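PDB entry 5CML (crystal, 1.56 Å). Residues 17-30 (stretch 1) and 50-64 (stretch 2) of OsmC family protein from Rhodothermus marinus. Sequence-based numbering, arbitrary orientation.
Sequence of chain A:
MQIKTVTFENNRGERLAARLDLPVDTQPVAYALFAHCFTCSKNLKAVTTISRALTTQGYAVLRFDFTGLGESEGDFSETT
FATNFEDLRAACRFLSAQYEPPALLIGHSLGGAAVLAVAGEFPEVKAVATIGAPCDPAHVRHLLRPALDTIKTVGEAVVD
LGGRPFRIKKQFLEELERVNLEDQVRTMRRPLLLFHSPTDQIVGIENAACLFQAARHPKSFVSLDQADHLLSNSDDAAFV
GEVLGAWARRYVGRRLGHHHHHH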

# COMPACT_ATOMS: atom_id res chain seq x y z
N ALA A 17 7.73 -13.49 1.76
CA ALA A 17 6.68 -14.17 1.00
C ALA A 17 5.62 -13.17 0.59
O ALA A 17 5.40 -12.16 1.26
N ALA A 18 4.96 -13.47 -0.52
CA ALA A 18 3.88 -12.63 -1.01
C ALA A 18 2.95 -13.50 -1.83
O ALA A 18 3.21 -14.68 -2.04
N ARG A 19 1.85 -12.91 -2.27
CA ARG A 19 0.88 -13.60 -3.11
C ARG A 19 0.76 -12.82 -4.41
O ARG A 19 0.66 -11.60 -4.39
N LEU A 20 0.81 -13.53 -5.53
CA LEU A 20 0.72 -12.94 -6.85
C LEU A 20 -0.59 -13.38 -7.51
O LEU A 20 -0.82 -14.57 -7.71
N ASP A 21 -1.45 -12.42 -7.79
CA ASP A 21 -2.75 -12.66 -8.38
C ASP A 21 -2.68 -12.30 -9.86
O ASP A 21 -2.32 -11.17 -10.20
N LEU A 22 -2.93 -13.28 -10.73
CA LEU A 22 -2.74 -13.12 -12.16
C LEU A 22 -4.09 -13.07 -12.88
O LEU A 22 -5.02 -13.77 -12.49
N PRO A 23 -4.19 -12.26 -13.95
CA PRO A 23 -5.45 -12.18 -14.69
C PRO A 23 -5.56 -13.31 -15.73
O PRO A 23 -4.57 -14.05 -15.94
N VAL A 24 -6.70 -13.39 -16.40
CA VAL A 24 -6.86 -14.29 -17.55
C VAL A 24 -5.96 -13.87 -18.71
O VAL A 24 -5.41 -14.73 -19.42
N ASP A 25 -5.84 -12.57 -18.94
CA ASP A 25 -4.93 -12.03 -19.94
C ASP A 25 -3.54 -12.67 -19.80
O ASP A 25 -2.94 -12.60 -18.73
N THR A 26 -3.03 -13.31 -20.85
CA THR A 26 -1.67 -13.84 -20.79
C THR A 26 -0.65 -12.73 -20.51
O THR A 26 0.27 -12.92 -19.71
N GLN A 27 -0.84 -11.58 -21.15
CA GLN A 27 -0.05 -10.39 -20.83
C GLN A 27 -0.90 -9.41 -20.03
O GLN A 27 -1.85 -8.84 -20.56
N PRO A 28 -0.57 -9.21 -18.75
CA PRO A 28 -1.37 -8.26 -17.95
C PRO A 28 -1.25 -6.84 -18.47
O PRO A 28 -0.21 -6.47 -19.04
N VAL A 29 -2.30 -6.05 -18.25
CA VAL A 29 -2.27 -4.65 -18.62
C VAL A 29 -1.13 -3.97 -17.87
O VAL A 29 -0.49 -3.06 -18.38
N ALA A 30 -0.90 -4.43 -16.65
CA ALA A 30 0.17 -3.92 -15.80
C ALA A 30 0.31 -4.82 -14.58
O ALA A 30 -0.63 -5.54 -14.23
N ILE A 50 -10.30 -6.65 -3.37
CA ILE A 50 -9.69 -5.58 -4.15
C ILE A 50 -8.87 -6.19 -5.28
O ILE A 50 -8.96 -5.77 -6.44
N SER A 51 -8.06 -7.18 -4.93
CA SER A 51 -7.19 -7.80 -5.90
C SER A 51 -7.99 -8.45 -7.03
O SER A 51 -7.63 -8.33 -8.19
N ARG A 52 -9.09 -9.10 -6.68
CA ARG A 52 -9.94 -9.74 -7.67
C ARG A 52 -10.56 -8.70 -8.62
O ARG A 52 -10.64 -8.91 -9.82
N ALA A 53 -10.95 -7.53 -8.11
CA ALA A 53 -11.46 -6.51 -8.99
C ALA A 53 -10.41 -6.08 -10.01
O ALA A 53 -10.73 -5.83 -11.17
N LEU A 54 -9.16 -5.99 -9.57
CA LEU A 54 -8.07 -5.60 -10.45
C LEU A 54 -7.77 -6.70 -11.48
O LEU A 54 -7.60 -6.40 -12.67
N THR A 55 -7.69 -7.95 -11.06
CA THR A 55 -7.43 -9.00 -12.05
C THR A 55 -8.54 -9.12 -13.09
O THR A 55 -8.27 -9.44 -14.26
N THR A 56 -9.77 -8.82 -12.70
CA THR A 56 -10.91 -8.82 -13.62
C THR A 56 -10.68 -7.82 -14.76
O THR A 56 -11.13 -8.04 -15.90
N GLN A 57 -9.98 -6.74 -14.45
CA GLN A 57 -9.68 -5.70 -15.42
C GLN A 57 -8.36 -5.92 -16.14
O GLN A 57 -7.94 -5.07 -16.94
N GLY A 58 -7.71 -7.04 -15.85
CA GLY A 58 -6.51 -7.41 -16.58
C GLY A 58 -5.19 -7.13 -15.89
O GLY A 58 -4.12 -7.34 -16.47
N TYR A 59 -5.24 -6.65 -14.65
CA TYR A 59 -4.02 -6.40 -13.89
C TYR A 59 -3.49 -7.66 -13.24
O TYR A 59 -4.25 -8.58 -12.92
N ALA A 60 -2.17 -7.70 -13.03
CA ALA A 60 -1.59 -8.65 -12.10
C ALA A 60 -1.26 -7.88 -10.84
O ALA A 60 -0.83 -6.73 -10.92
N VAL A 61 -1.45 -8.52 -9.69
CA VAL A 61 -1.30 -7.83 -8.40
C VAL A 61 -0.40 -8.64 -7.46
O VAL A 61 -0.71 -9.80 -7.15
N LEU A 62 0.69 -8.02 -7.00
CA LEU A 62 1.53 -8.62 -5.97
C LEU A 62 1.11 -8.03 -4.63
O LEU A 62 1.35 -6.85 -4.34
N ARG A 63 0.48 -8.86 -3.81
CA ARG A 63 0.05 -8.45 -2.48
C ARG A 63 1.18 -8.65 -1.51
O ARG A 63 1.69 -9.76 -1.34
N PHE A 64 1.59 -7.56 -0.88
CA PHE A 64 2.66 -7.59 0.08
C PHE A 64 2.10 -7.22 1.44
O PHE A 64 1.58 -6.12 1.62

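The first strand of stretch 1 runs antiparallel to the strand that ends stretch 2, and the side chains sort onto the two faces of the sheet according to this register. Arg-19, Asp-21, Val-61 and Arg-63 share one face, where the helix of stretch 2 also contributes; Leu-20 and Leu-62 lie on the other.

The polar centre of the contact is Asp-21. Its m rotamer (chi1 -62°, chi2 -17°) presents both carboxylate oxygens to Arg-63, whose chain leaves the backbone as m, extends through chi2 (t) and turns at chi3 (-87°), so that its end comes nearer to stretch 1 than its CB does. The result is a two-pronged salt bridge: Arg-63 NE lies 2.8 Å from Asp-21 OD2 and Arg-63 NH2 lies 2.9 Å from Asp-21 OD1, with the carboxylate meeting the edge of the guanidinium. Asp-21 OD2 also accepts a very short hydrogen bond of 2.4 Å from Ser-51 OG, which the t rotamer of the serine directs from the helix, so the aspartate ties helix and strand together. Next to it, Thr-55, in the p rotamer, sets its CG2 3.8 Å from Asp-21 CB.

Arg-19 CB lies over one face of the Arg-63 guanidinium, 3.5 Å from Arg-63 NH2. Arg-19 takes m at chi1 and chi2, and its NE comes within 4.2 Å of Arg-63 NH2. Water 1 bridges the two guanidinium groups from the side, accepting hydrogen bonds from Arg-19 NE at 2.9 Å and from Arg-63 NH2 at 3.3 Å.

On the opposite face the packing is apolar. Leu-20 and Leu-62 both adopt the t,p conformation, and Leu-62 CD1 reaches 4.1 Å from Leu-20 CB and 3.7 Å from Ala-18 CB. Farther along, the small Ala-60 side chain packs against three larger side chains: its CB lies 4.0 Å from Leu-22 CD2, 4.0 Å from Pro-23 CD and 3.9 Å from Pro-28 CG.

Pro-23 also packs its CB 3.4 Å from Thr-55 O. Thr-55 O receives a 2.7 Å hydrogen bond from water 2, which in turn accepts one from Val-24 N at 2.9 Å and so bridges the stretches. Gly-58, with positive phi in a Schellman motif, passes close to Asp-25, whose OD2 is 3.5 Å from Gly-58 CA; an ideal CB here would sit only 3.1 Å from Asp-25 OD1.

Val-29, in the p rotamer, lays CG1 over the face of Tyr-59, 3.7 Å from the ring centroid, a CH-pi contact almost along the ring normal.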

# COMPACT_ATOMS: atom_id res chain seq x y z
CB ALA A 17 6.05 -15.28 1.81
CB ALA A 18 4.43 -11.48 -1.83
CB ARG A 19 -0.48 -13.71 -2.42
CG ARG A 19 -0.46 -14.53 -1.14
CD ARG A 19 -0.43 -16.01 -1.42
NE ARG A 19 -1.77 -16.57 -1.39
CZ ARG A 19 -2.12 -17.77 -1.85
NH1 ARG A 19 -1.22 -18.56 -2.41
NH2 ARG A 19 -3.38 -18.17 -1.76
CB LEU A 20 1.92 -13.35 -7.71
CG LEU A 20 1.91 -12.84 -9.14
CD1 LEU A 20 1.96 -11.32 -9.18
CD2 LEU A 20 3.07 -13.44 -9.92
CB ASP A 21 -3.83 -11.82 -7.69
CG ASP A 21 -4.00 -12.15 -6.21
OD1 ASP A 21 -3.55 -13.21 -5.75
OD2 ASP A 21 -4.61 -11.34 -5.49
CB LEU A 22 -1.91 -14.28 -12.70
CG LEU A 22 -0.48 -14.35 -12.15
CD1 LEU A 22 0.11 -15.69 -12.41
CD2 LEU A 22 0.41 -13.26 -12.75
CB PRO A 23 -5.36 -10.83 -15.38
CG PRO A 23 -3.95 -10.69 -15.68
CD PRO A 23 -3.21 -11.32 -14.51
CB VAL A 24 -8.36 -14.32 -17.99
CG1 VAL A 24 -8.57 -15.08 -19.27
CG2 VAL A 24 -9.16 -14.96 -16.90
CB ASP A 25 -4.79 -10.50 -19.81
CG ASP A 25 -6.14 -9.76 -19.58
OD1 ASP A 25 -6.34 -8.71 -20.24
OD2 ASP A 25 -6.97 -10.19 -18.73
CB THR A 26 -1.30 -14.58 -22.09
OG1 THR A 26 -1.57 -13.75 -23.23
CG2 THR A 26 -2.11 -15.82 -22.21
CB GLN A 27 0.46 -9.69 -22.10
CG GLN A 27 1.36 -8.48 -21.79
CD GLN A 27 2.61 -8.84 -21.00
OE1 GLN A 27 2.99 -8.16 -20.04
NE2 GLN A 27 3.26 -9.92 -21.40
CB PRO A 28 -0.76 -8.38 -16.55
CG PRO A 28 -0.12 -9.75 -16.54
CD PRO A 28 0.40 -9.94 -17.93
CB VAL A 29 -3.59 -3.93 -18.31
CG1 VAL A 29 -3.92 -3.98 -16.86
CG2 VAL A 29 -3.55 -2.48 -18.78
CB ALA A 30 -0.09 -2.45 -15.36
CB ILE A 50 -8.79 -4.70 -3.30
CG1 ILE A 50 -9.65 -3.91 -2.31
CG2 ILE A 50 -7.95 -3.77 -4.17
CD1 ILE A 50 -8.85 -3.22 -1.20
CB SER A 51 -6.29 -8.82 -5.21
OG SER A 51 -5.21 -9.12 -6.05
CB ARG A 52 -11.02 -10.56 -6.97
CG ARG A 52 -11.75 -11.39 -7.89
CD ARG A 52 -12.55 -12.46 -7.19
NE ARG A 52 -13.54 -11.91 -6.27
CZ ARG A 52 -13.51 -12.04 -4.95
NH1 ARG A 52 -12.54 -12.71 -4.34
NH2 ARG A 52 -14.47 -11.50 -4.22
CB ALA A 53 -11.95 -5.29 -8.17
CB LEU A 54 -6.82 -5.27 -9.63
CG LEU A 54 -7.00 -4.03 -8.73
CD1 LEU A 54 -5.81 -3.86 -7.81
CD2 LEU A 54 -7.18 -2.78 -9.55
CB THR A 55 -7.18 -10.37 -11.38
OG1 THR A 55 -8.27 -10.74 -10.54
CG2 THR A 55 -5.90 -10.36 -10.56
CB THR A 56 -12.20 -8.47 -12.86
OG1 THR A 56 -12.55 -9.56 -11.99
CG2 THR A 56 -13.38 -8.17 -13.81
CB GLN A 57 -9.66 -4.33 -14.73
CG GLN A 57 -11.03 -3.91 -14.24
CD GLN A 57 -11.04 -2.49 -13.75
OE1 GLN A 57 -10.39 -1.62 -14.32
NE2 GLN A 57 -11.76 -2.25 -12.68
CB TYR A 59 -4.26 -5.38 -12.77
CG TYR A 59 -4.61 -3.99 -13.21
CD1 TYR A 59 -5.92 -3.64 -13.51
CD2 TYR A 59 -3.64 -2.99 -13.27
CE1 TYR A 59 -6.25 -2.35 -13.87
CE2 TYR A 59 -3.94 -1.70 -13.63
CZ TYR A 59 -5.26 -1.38 -13.94
OH TYR A 59 -5.59 -0.11 -14.31
CB ALA A 60 -0.32 -9.33 -12.69
CB VAL A 61 -2.67 -7.61 -7.71
CG1 VAL A 61 -2.49 -6.83 -6.42
CG2 VAL A 61 -3.66 -6.85 -8.60
CB LEU A 62 3.01 -8.37 -6.23
CG LEU A 62 3.99 -9.05 -5.25
CD1 LEU A 62 3.96 -10.58 -5.42
CD2 LEU A 62 5.39 -8.54 -5.45
CB ARG A 63 -1.15 -9.26 -2.04
CG ARG A 63 -2.39 -8.94 -2.83
CD ARG A 63 -3.55 -9.71 -2.30
NE ARG A 63 -3.68 -11.03 -2.90
CZ ARG A 63 -3.80 -12.16 -2.21
NH1 ARG A 63 -3.74 -12.15 -0.87
NH2 ARG A 63 -3.95 -13.31 -2.87
CB PHE A 64 3.78 -6.64 -0.33
CG PHE A 64 4.91 -6.61 0.63
CD1 PHE A 64 5.92 -7.55 0.55
CD2 PHE A 64 4.96 -5.66 1.64
CE1 PHE A 64 6.98 -7.53 1.44
CE2 PHE A 64 6.01 -5.63 2.54
CZ PHE A 64 7.02 -6.57 2.43
O HOH W 1 -4.42 -15.64 -0.62
O HOH W 2 -8.88 -11.58 -15.78
O HOH W 3 -9.30 -7.97 -18.74